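PDB 4ZCF: restriction endonuclease EcoP15I, modification subunit from Escherichia coli, which methylates the N6 of one adenine in the DNA sequence 5'-CAGCAG-3' using S-adenosyl-L-methionine, and joins the Res subunit to allow DNA restriction. Local coordinates for residues 542-545 with 546-550; 554-557 with 558-561; 284-287 with 288-292. All blocks are in the same frame, centred on the assembly; numbering follows the deposited sequence.

Contact 1 (542-545 with 546-550); sequences YDTL and LTTWC
L545 and W549 stand side by side one helical turn apart, their side chains pointing the same way. The pair is joined first through the main chain, where W549 N donates to L545 O across 2.8 Å. The indole then leans back over the peptide that accepts this bond, so that the carbonyl carbon of L545 lies 4.0 Å above one face of the ring, displaced toward its rim. In both residues CG sits beside the backbone N (chi1 -72° in L545 and -74° in W549), and, one turn apart, this shared choice lets the two side chains run in the same direction. Alongside the indole, branch CD2 of L545 comes to 4.1 Å from NE1 of W549, while the other branch, CD1, meets CZ2 at 4.4 Å.

The setting is a continuous alpha-helix, residues 539-552, in the EcoP15I-type C-terminal domain of the type III modification subunit, and the residues divide among its faces. L546 takes a different direction from L545: its CG is anti to the backbone N (chi1 -179°), and its isobutyl group packs on I581 and Y579, on the side of strand 577-580. Near the backbone its CB rests 3.7 Å from Y542 O, which also accepts the amide of L546. W549 reaches Y579 too and adds a cation-pi contact with R643.

D543 contributes mainly through its main chain, D543 O receiving the amide of T547 at 3.2 Å. One residue on, T544 O accepts T548 N at 3.0 Å. The hydroxyl OG1 of T548 lies 2.7 Å from the same T544 O, but its single proton can also serve L78 O, so the choice between the two acceptors stays open. That second acceptor belongs to strand 76-80, on whose L77 the side chains of both T544 and T548 pack.

Contact 2 (554-557 with 558-561); sequences GSLL and TTPI
A type I beta turn from L556 to T559 carries this local contact, in the connection between helix 539-552 and strand 562-566. Its closing bond runs from T559 N to L556 O at 2.9 Å. The donor comes from well above the carbonyl plane, 50° out of it.

The side chain of T559 returns to the same acceptor. Its OG1 stands beside its own backbone N (chi1 -53°), and from there it makes a weak hydrogen bond of 3.2 Å to L556 O. One carbonyl oxygen is thereby held by the amide and, less firmly, by the hydroxyl of a single residue.

L556 also meets both threonines through its CB. T559 OG1 lies 3.7 Å from L556 CB, and T558 OG1 lies 3.8 Å from that same carbon. T558 can make this approach because its hydroxyl is tucked between its backbone N and carbonyl carbon (chi1 58°), which brings the oxygen back across the turn while CG2 remains near the carbonyl carbon of L557. Before the turn, the side chain of S555 comes no closer to that of T559 than 4.5 Å, between their CB atoms, at the limit of contact.

The chain enters the region through G554, whose positive phi ends the helix in a Schellman motif, and S555 OG then bonds to C550 O in the last turn. At the crest of the turn, L557 offers its N to Y113 OH and its O to K508 NZ, while its side chain packs on L551. S555, T559 and I561 lie against C574 of strand 569-574, placing the turn between the end of helix 539-552 and the sheet that strand 562-566 enters next.

Contact 3 (284-287 with 288-292); sequences ELQE and KYTQW
Four successive i+4 backbone bonds, from K288, Y289, T290 and Q291 back to E284, L285, Q286 and E287, keep this piece of helix 283-296 regular. At Q286 the carbonyl oxygen takes two donors: T290 N and T290 OG1 each reach Q286 O at 2.8 Å, from opposite faces of the carbonyl plane. The side chain of Q286 bends at chi2 (64°), which carries its amide over toward the next turn. There NE2 of Q286 meets the edge of the Y289 ring, in the ring plane, 3.7 Å from CD2, with amide and ring planes 51° apart. Both ends of that amide are engaged by main chain, OE1 by I309 N and NE2 by K307 O, while Y289 OH bonds to Y306 O. Toward the more exposed side, E284 and K288 run alongside each other; OE2 of E284 is 3.8 Å from CD of K288, whereas K288 NZ stays 5.1 Å from that OE2, too far for a salt bridge. The arrangement is that of an amphipathic helix packed on strand 308-310 and helix 264-279, in a part of the methylase about 7 Å (nearest atoms) from the bound DNA, consistent with a target-recognition region.

Along the chain the order is contact 3, contact 1, contact 2. The last two are neighbours in the C-terminal domain: their centres lie 11 Å apart, and helix 539-552, home of contact 1, leads through the Schellman exit at G554 into the turn of contact 2. They touch where I561, just past the turn, packs on C550 and L546, and where S555 N probably bonds to C550 O. Contact 3 belongs to the methylase part, in helix 283-296, its centre about 68 Å from that of contact 1 and about 58 Å from that of contact 2. Local helix and turn interactions thus recur in two widely separated parts of the subunit, one near DNA and one remote from it.

Contact 1 (542-545 with 546-550)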
ATOM      1  N   TYR A 542     -30.438 -27.524  -5.173  1.00 46.13           N
ATOM      2  CA  TYR A 542     -31.359 -26.375  -5.159  1.00 45.64           C
ATOM      3  C   TYR A 542     -30.873 -25.301  -4.150  1.00 50.49           C
ATOM      4  O   TYR A 542     -30.933 -24.098  -4.444  1.00 50.71           O
ATOM      5  CB  TYR A 542     -32.751 -26.891  -4.742  1.00 46.49           C
ATOM      6  CG  TYR A 542     -33.828 -25.840  -4.568  1.00 48.45           C
ATOM      7  CD1 TYR A 542     -33.830 -24.989  -3.462  1.00 49.86           C
ATOM      8  CD2 TYR A 542     -34.911 -25.773  -5.442  1.00 49.08           C
ATOM      9  CE1 TYR A 542     -34.814 -24.016  -3.300  1.00 49.69           C
ATOM     10  CE2 TYR A 542     -35.919 -24.826  -5.271  1.00 50.01           C
ATOM     11  CZ  TYR A 542     -35.868 -23.950  -4.196  1.00 57.80           C
ATOM     12  OH  TYR A 542     -36.856 -23.005  -4.025  1.00 59.82           O
ATOM     13  N   ASP A 543     -30.460 -25.746  -2.939  1.00 46.24           N
ATOM     14  CA  ASP A 543     -29.965 -24.888  -1.865  1.00 45.18           C
ATOM     15  C   ASP A 543     -28.590 -24.312  -2.190  1.00 48.63           C
ATOM     16  O   ASP A 543     -28.350 -23.146  -1.896  1.00 49.03           O
ATOM     17  CB  ASP A 543     -29.972 -25.631  -0.527  1.00 47.69           C
ATOM     18  CG  ASP A 543     -31.352 -25.804   0.094  1.00 59.26           C
ATOM     19  OD1 ASP A 543     -32.244 -24.950  -0.176  1.00 58.16           O
ATOM     20  OD2 ASP A 543     -31.528 -26.761   0.895  1.00 65.69           O
ATOM     21  N   THR A 544     -27.703 -25.111  -2.835  1.00 45.18           N
ATOM     22  CA  THR A 544     -26.389 -24.683  -3.319  1.00 44.78           C
ATOM     23  C   THR A 544     -26.530 -23.525  -4.337  1.00 50.49           C
ATOM     24  O   THR A 544     -25.793 -22.548  -4.237  1.00 52.13           O
ATOM     25  CB  THR A 544     -25.574 -25.872  -3.844  1.00 46.90           C
ATOM     26  OG1 THR A 544     -25.536 -26.890  -2.837  1.00 45.61           O
ATOM     27  CG2 THR A 544     -24.137 -25.479  -4.227  1.00 42.60           C
ATOM     28  N   LEU A 545     -27.507 -23.608  -5.257  1.00 47.08           N
ATOM     29  CA  LEU A 545     -27.791 -22.581  -6.268  1.00 46.78           C
ATOM     30  C   LEU A 545     -28.236 -21.275  -5.668  1.00 49.71           C
ATOM     31  O   LEU A 545     -27.699 -20.243  -6.032  1.00 49.32           O
ATOM     32  CB  LEU A 545     -28.867 -23.045  -7.257  1.00 47.15           C
ATOM     33  CG  LEU A 545     -28.510 -24.107  -8.278  1.00 52.51           C
ATOM     34  CD1 LEU A 545     -29.649 -24.240  -9.274  1.00 53.64           C
ATOM     35  CD2 LEU A 545     -27.225 -23.768  -9.026  1.00 53.31           C
ATOM     36  N   LEU A 546     -29.236 -21.310  -4.776  1.00 46.88           N
ATOM     37  CA  LEU A 546     -29.802 -20.137  -4.096  1.00 46.25           C
ATOM     38  C   LEU A 546     -28.709 -19.341  -3.374  1.00 52.63           C
ATOM     39  O   LEU A 546     -28.648 -18.119  -3.530  1.00 55.52           O
ATOM     40  CB  LEU A 546     -30.881 -20.614  -3.113  1.00 45.68           C
ATOM     41  CG  LEU A 546     -31.636 -19.575  -2.297  1.00 50.35           C
ATOM     42  CD1 LEU A 546     -32.400 -18.572  -3.182  1.00 50.10           C
ATOM     43  CD2 LEU A 546     -32.569 -20.260  -1.325  1.00 52.95           C
ATOM     44  N   THR A 547     -27.846 -20.045  -2.612  1.00 46.73           N
ATOM     45  CA  THR A 547     -26.713 -19.544  -1.826  1.00 45.61           C
ATOM     46  C   THR A 547     -25.672 -18.890  -2.749  1.00 47.92           C
ATOM     47  O   THR A 547     -25.243 -17.774  -2.477  1.00 48.08           O
ATOM     48  CB  THR A 547     -26.135 -20.712  -0.962  1.00 46.02           C
ATOM     49  OG1 THR A 547     -27.139 -21.131  -0.027  1.00 44.45           O
ATOM     50  CG2 THR A 547     -24.841 -20.334  -0.217  1.00 38.00           C
ATOM     51  N   THR A 548     -25.268 -19.594  -3.817  1.00 42.42           N
ATOM     52  CA  THR A 548     -24.314 -19.100  -4.812  1.00 42.11           C
ATOM     53  C   THR A 548     -24.901 -17.871  -5.542  1.00 45.78           C
ATOM     54  O   THR A 548     -24.232 -16.860  -5.643  1.00 46.44           O
ATOM     55  CB  THR A 548     -23.949 -20.232  -5.795  1.00 47.34           C
ATOM     56  OG1 THR A 548     -23.490 -21.374  -5.065  1.00 49.25           O
ATOM     57  CG2 THR A 548     -22.916 -19.811  -6.821  1.00 41.92           C
ATOM     58  N   TRP A 549     -26.143 -17.965  -6.027  1.00 42.37           N
ATOM     59  CA  TRP A 549     -26.823 -16.899  -6.744  1.00 42.73           C
ATOM     60  C   TRP A 549     -26.939 -15.644  -5.922  1.00 47.36           C
ATOM     61  O   TRP A 549     -26.702 -14.578  -6.457  1.00 47.35           O
ATOM     62  CB  TRP A 549     -28.212 -17.346  -7.227  1.00 41.98           C
ATOM     63  CG  TRP A 549     -28.214 -18.280  -8.403  1.00 43.20           C
ATOM     64  CD1 TRP A 549     -27.155 -18.969  -8.923  1.00 46.00           C
ATOM     65  CD2 TRP A 549     -29.359 -18.669  -9.164  1.00 43.59           C
ATOM     66  NE1 TRP A 549     -27.571 -19.758  -9.970  1.00 45.87           N
ATOM     67  CE2 TRP A 549     -28.928 -19.619 -10.118  1.00 48.24           C
ATOM     68  CE3 TRP A 549     -30.718 -18.291  -9.146  1.00 45.28           C
ATOM     69  CZ2 TRP A 549     -29.807 -20.190 -11.055  1.00 48.25           C
ATOM     70  CZ3 TRP A 549     -31.588 -18.870 -10.058  1.00 46.89           C
ATOM     71  CH2 TRP A 549     -31.130 -19.790 -11.011  1.00 47.74           C
ATOM     72  N   CYS A 550     -27.297 -15.754  -4.626  1.00 44.82           N
ATOM     73  CA  CYS A 550     -27.413 -14.597  -3.730  1.00 43.98           C
ATOM     74  C   CYS A 550     -26.063 -13.867  -3.550  1.00 44.39           C
ATOM     75  O   CYS A 550     -26.050 -12.646  -3.450  1.00 44.59           O
ATOM     76  CB  CYS A 550     -28.000 -15.017  -2.386  1.00 44.49           C
ATOM     77  SG  CYS A 550     -29.804 -15.195  -2.376  1.00 48.41           S
TER

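Contact 2 (554-557 with 558-561)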
ATOM      1  N   GLY A 554     -24.387 -10.105  -5.421  1.00 38.62           N
ATOM      2  CA  GLY A 554     -23.841  -9.029  -4.599  1.00 38.73           C
ATOM      3  C   GLY A 554     -24.289  -8.923  -3.162  1.00 45.30           C
ATOM      4  O   GLY A 554     -23.955  -7.939  -2.492  1.00 44.39           O
ATOM      5  N   SER A 555     -25.052  -9.909  -2.670  1.00 45.38           N
ATOM      6  CA  SER A 555     -25.545  -9.885  -1.284  1.00 46.24           C
ATOM      7  C   SER A 555     -24.536 -10.548  -0.333  1.00 50.48           C
ATOM      8  O   SER A 555     -24.050 -11.641  -0.627  1.00 51.67           O
ATOM      9  CB  SER A 555     -26.925 -10.546  -1.166  1.00 49.29           C
ATOM     10  OG  SER A 555     -27.700 -10.460  -2.354  1.00 58.54           O
ATOM     11  N   LEU A 556     -24.244  -9.894   0.810  1.00 45.38           N
ATOM     12  CA  LEU A 556     -23.315 -10.393   1.841  1.00 44.05           C
ATOM     13  C   LEU A 556     -23.853 -11.681   2.447  1.00 48.99           C
ATOM     14  O   LEU A 556     -25.071 -11.783   2.642  1.00 49.03           O
ATOM     15  CB  LEU A 556     -23.134  -9.373   2.992  1.00 43.04           C
ATOM     16  CG  LEU A 556     -22.871  -7.906   2.664  1.00 45.60           C
ATOM     17  CD1 LEU A 556     -23.284  -7.018   3.838  1.00 45.08           C
ATOM     18  CD2 LEU A 556     -21.421  -7.663   2.296  1.00 43.91           C
ATOM     19  N   LEU A 557     -22.960 -12.638   2.809  1.00 45.55           N
ATOM     20  CA  LEU A 557     -23.378 -13.910   3.434  1.00 45.53           C
ATOM     21  C   LEU A 557     -24.146 -13.754   4.750  1.00 52.85           C
ATOM     22  O   LEU A 557     -24.737 -14.716   5.227  1.00 54.32           O
ATOM     23  CB  LEU A 557     -22.218 -14.919   3.566  1.00 44.66           C
ATOM     24  CG  LEU A 557     -21.526 -15.329   2.261  1.00 48.03           C
ATOM     25  CD1 LEU A 557     -20.283 -16.167   2.528  1.00 47.66           C
ATOM     26  CD2 LEU A 557     -22.473 -16.087   1.344  1.00 49.84           C
ATOM     27  N   THR A 558     -24.186 -12.542   5.298  1.00 51.73           N
ATOM     28  CA  THR A 558     -24.895 -12.225   6.545  1.00 53.10           C
ATOM     29  C   THR A 558     -26.335 -11.753   6.298  1.00 60.44           C
ATOM     30  O   THR A 558     -27.162 -11.855   7.209  1.00 61.09           O
ATOM     31  CB  THR A 558     -24.070 -11.270   7.436  1.00 53.16           C
ATOM     32  OG1 THR A 558     -23.771 -10.058   6.720  1.00 50.60           O
ATOM     33  CG2 THR A 558     -22.805 -11.924   7.967  1.00 42.84           C
ATOM     34  N   THR A 559     -26.626 -11.243   5.072  1.00 58.19           N
ATOM     35  CA  THR A 559     -27.951 -10.797   4.621  1.00 58.52           C
ATOM     36  C   THR A 559     -28.904 -12.020   4.680  1.00 64.51           C
ATOM     37  O   THR A 559     -28.516 -13.121   4.261  1.00 64.06           O
ATOM     38  CB  THR A 559     -27.857 -10.183   3.202  1.00 68.59           C
ATOM     39  OG1 THR A 559     -26.847  -9.168   3.169  1.00 70.65           O
ATOM     40  CG2 THR A 559     -29.170  -9.590   2.716  1.00 67.67           C
ATOM     41  N   PRO A 560     -30.127 -11.889   5.237  1.00 62.85           N
ATOM     42  CA  PRO A 560     -30.996 -13.065   5.315  1.00 62.70           C
ATOM     43  C   PRO A 560     -31.786 -13.333   4.032  1.00 65.56           C
ATOM     44  O   PRO A 560     -32.109 -12.419   3.267  1.00 64.60           O
ATOM     45  CB  PRO A 560     -31.900 -12.761   6.522  1.00 64.68           C
ATOM     46  CG  PRO A 560     -31.587 -11.324   6.941  1.00 69.14           C
ATOM     47  CD  PRO A 560     -30.789 -10.713   5.839  1.00 64.75           C
ATOM     48  N   ILE A 561     -32.057 -14.621   3.789  1.00 61.55           N
ATOM     49  CA  ILE A 561     -32.853 -15.094   2.662  1.00 60.62           C
ATOM     50  C   ILE A 561     -34.220 -15.512   3.250  1.00 65.81           C
ATOM     51  O   ILE A 561     -34.310 -16.537   3.935  1.00 65.31           O
ATOM     52  CB  ILE A 561     -32.151 -16.250   1.885  1.00 62.19           C
ATOM     53  CG1 ILE A 561     -30.704 -15.869   1.461  1.00 60.51           C
ATOM     54  CG2 ILE A 561     -33.010 -16.686   0.694  1.00 62.76           C
ATOM     55  CD1 ILE A 561     -29.797 -17.030   1.077  1.00 54.81           C
TER

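Contact 3 (284-287 with 288-292)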
ATOM      1  N   GLU A 284      -2.072  17.801  51.288  1.00 69.81           N
ATOM      2  CA  GLU A 284      -2.139  16.401  51.717  1.00 68.12           C
ATOM      3  C   GLU A 284      -2.337  15.443  50.541  1.00 67.90           C
ATOM      4  O   GLU A 284      -1.813  14.329  50.583  1.00 67.37           O
ATOM      5  CB  GLU A 284      -3.258  16.203  52.753  1.00 69.64           C
ATOM      6  CG  GLU A 284      -2.986  15.041  53.701  1.00 83.59           C
ATOM      7  CD  GLU A 284      -4.170  14.433  54.435  1.00107.93           C
ATOM      8  OE1 GLU A 284      -5.312  14.917  54.256  1.00106.21           O
ATOM      9  OE2 GLU A 284      -3.952  13.440  55.169  1.00 99.09           O
ATOM     10  N   LEU A 285      -3.110  15.864  49.514  1.00 61.84           N
ATOM     11  CA  LEU A 285      -3.379  15.087  48.291  1.00 60.02           C
ATOM     12  C   LEU A 285      -2.054  14.659  47.612  1.00 61.65           C
ATOM     13  O   LEU A 285      -1.853  13.469  47.375  1.00 60.67           O
ATOM     14  CB  LEU A 285      -4.283  15.894  47.323  1.00 59.39           C
ATOM     15  CG  LEU A 285      -4.744  15.203  46.020  1.00 63.41           C
ATOM     16  CD1 LEU A 285      -5.539  13.952  46.294  1.00 62.69           C
ATOM     17  CD2 LEU A 285      -5.576  16.150  45.157  1.00 65.72           C
ATOM     18  N   GLN A 286      -1.134  15.619  47.404  1.00 56.83           N
ATOM     19  CA  GLN A 286       0.170  15.392  46.799  1.00 56.83           C
ATOM     20  C   GLN A 286       1.126  14.554  47.656  1.00 61.36           C
ATOM     21  O   GLN A 286       1.894  13.769  47.094  1.00 61.54           O
ATOM     22  CB  GLN A 286       0.808  16.726  46.343  1.00 58.08           C
ATOM     23  CG  GLN A 286       2.198  16.617  45.680  1.00 71.08           C
ATOM     24  CD  GLN A 286       2.237  15.843  44.370  1.00 74.60           C
ATOM     25  OE1 GLN A 286       2.170  16.412  43.277  1.00 62.81           O
ATOM     26  NE2 GLN A 286       2.459  14.541  44.451  1.00 63.59           N
ATOM     27  N   GLU A 287       1.096  14.723  48.993  1.00 57.89           N
ATOM     28  CA  GLU A 287       1.973  13.987  49.925  1.00 57.86           C
ATOM     29  C   GLU A 287       1.581  12.500  49.944  1.00 59.86           C
ATOM     30  O   GLU A 287       2.454  11.621  49.863  1.00 58.41           O
ATOM     31  CB  GLU A 287       1.938  14.603  51.347  1.00 59.44           C
ATOM     32  CG  GLU A 287       2.409  16.052  51.398  1.00 75.94           C
ATOM     33  CD  GLU A 287       2.088  16.862  52.645  1.00113.90           C
ATOM     34  OE1 GLU A 287       1.012  16.645  53.252  1.00114.21           O
ATOM     35  OE2 GLU A 287       2.893  17.762  52.981  1.00113.18           O
ATOM     36  N   LYS A 288       0.251  12.242  50.005  1.00 55.02           N
ATOM     37  CA  LYS A 288      -0.354  10.915  49.972  1.00 54.71           C
ATOM     38  C   LYS A 288      -0.102  10.243  48.630  1.00 57.03           C
ATOM     39  O   LYS A 288       0.148   9.031  48.593  1.00 56.48           O
ATOM     40  CB  LYS A 288      -1.861  11.005  50.270  1.00 58.29           C
ATOM     41  CG  LYS A 288      -2.254  10.355  51.608  1.00 83.00           C
ATOM     42  CD  LYS A 288      -1.945  11.212  52.857  1.00 92.47           C
ATOM     43  CE  LYS A 288      -1.913  10.399  54.134  1.00 97.19           C
ATOM     44  NZ  LYS A 288      -0.636   9.650  54.285  1.00104.62           N
ATOM     45  N   TYR A 289      -0.133  11.043  47.530  1.00 51.89           N
ATOM     46  CA  TYR A 289       0.144  10.592  46.172  1.00 50.03           C
ATOM     47  C   TYR A 289       1.624  10.288  45.968  1.00 54.18           C
ATOM     48  O   TYR A 289       1.933   9.228  45.415  1.00 55.19           O
ATOM     49  CB  TYR A 289      -0.393  11.560  45.097  1.00 50.47           C
ATOM     50  CG  TYR A 289      -0.179  11.040  43.688  1.00 50.29           C
ATOM     51  CD1 TYR A 289      -0.837   9.897  43.239  1.00 50.95           C
ATOM     52  CD2 TYR A 289       0.752  11.633  42.840  1.00 50.59           C
ATOM     53  CE1 TYR A 289      -0.554   9.343  42.001  1.00 50.29           C
ATOM     54  CE2 TYR A 289       1.022  11.101  41.583  1.00 51.47           C
ATOM     55  CZ  TYR A 289       0.354   9.963  41.159  1.00 55.74           C
ATOM     56  OH  TYR A 289       0.605   9.435  39.913  1.00 49.00           O
ATOM     57  N   THR A 290       2.548  11.180  46.419  1.00 49.28           N
ATOM     58  CA  THR A 290       4.003  10.937  46.306  1.00 48.88           C
ATOM     59  C   THR A 290       4.395   9.606  46.989  1.00 53.54           C
ATOM     60  O   THR A 290       5.296   8.918  46.519  1.00 53.50           O
ATOM     61  CB  THR A 290       4.816  12.153  46.808  1.00 53.05           C
ATOM     62  OG1 THR A 290       4.482  13.297  46.024  1.00 52.74           O
ATOM     63  CG2 THR A 290       6.315  11.939  46.728  1.00 46.70           C
ATOM     64  N   GLN A 291       3.678   9.236  48.060  1.00 50.55           N
ATOM     65  CA  GLN A 291       3.878   8.002  48.814  1.00 50.65           C
ATOM     66  C   GLN A 291       3.537   6.771  47.940  1.00 54.13           C
ATOM     67  O   GLN A 291       4.382   5.893  47.769  1.00 55.00           O
ATOM     68  CB  GLN A 291       3.050   8.034  50.119  1.00 51.86           C
ATOM     69  CG  GLN A 291       3.390   6.926  51.114  1.00 74.36           C
ATOM     70  CD  GLN A 291       2.490   6.892  52.336  1.00 97.24           C
ATOM     71  OE1 GLN A 291       2.094   7.926  52.906  1.00 91.90           O
ATOM     72  NE2 GLN A 291       2.198   5.685  52.807  1.00 90.33           N
ATOM     73  N   TRP A 292       2.316   6.726  47.382  1.00 49.35           N
ATOM     74  CA  TRP A 292       1.857   5.643  46.512  1.00 49.01           C
ATOM     75  C   TRP A 292       2.633   5.659  45.194  1.00 52.32           C
ATOM     76  O   TRP A 292       2.891   4.586  44.645  1.00 51.79           O
ATOM     77  CB  TRP A 292       0.349   5.762  46.260  1.00 47.97           C
ATOM     78  CG  TRP A 292      -0.234   4.716  45.345  1.00 49.07           C
ATOM     79  CD1 TRP A 292      -0.864   3.559  45.708  1.00 51.69           C
ATOM     80  CD2 TRP A 292      -0.311   4.784  43.913  1.00 49.04           C
ATOM     81  NE1 TRP A 292      -1.327   2.901  44.593  1.00 50.94           N
ATOM     82  CE2 TRP A 292      -0.991   3.627  43.476  1.00 52.95           C
ATOM     83  CE3 TRP A 292       0.167   5.696  42.953  1.00 50.23           C
ATOM     84  CZ2 TRP A 292      -1.181   3.347  42.118  1.00 52.64           C
ATOM     85  CZ3 TRP A 292      -0.021   5.416  41.613  1.00 51.60           C
ATOM     86  CH2 TRP A 292      -0.698   4.264  41.205  1.00 52.46           C
TER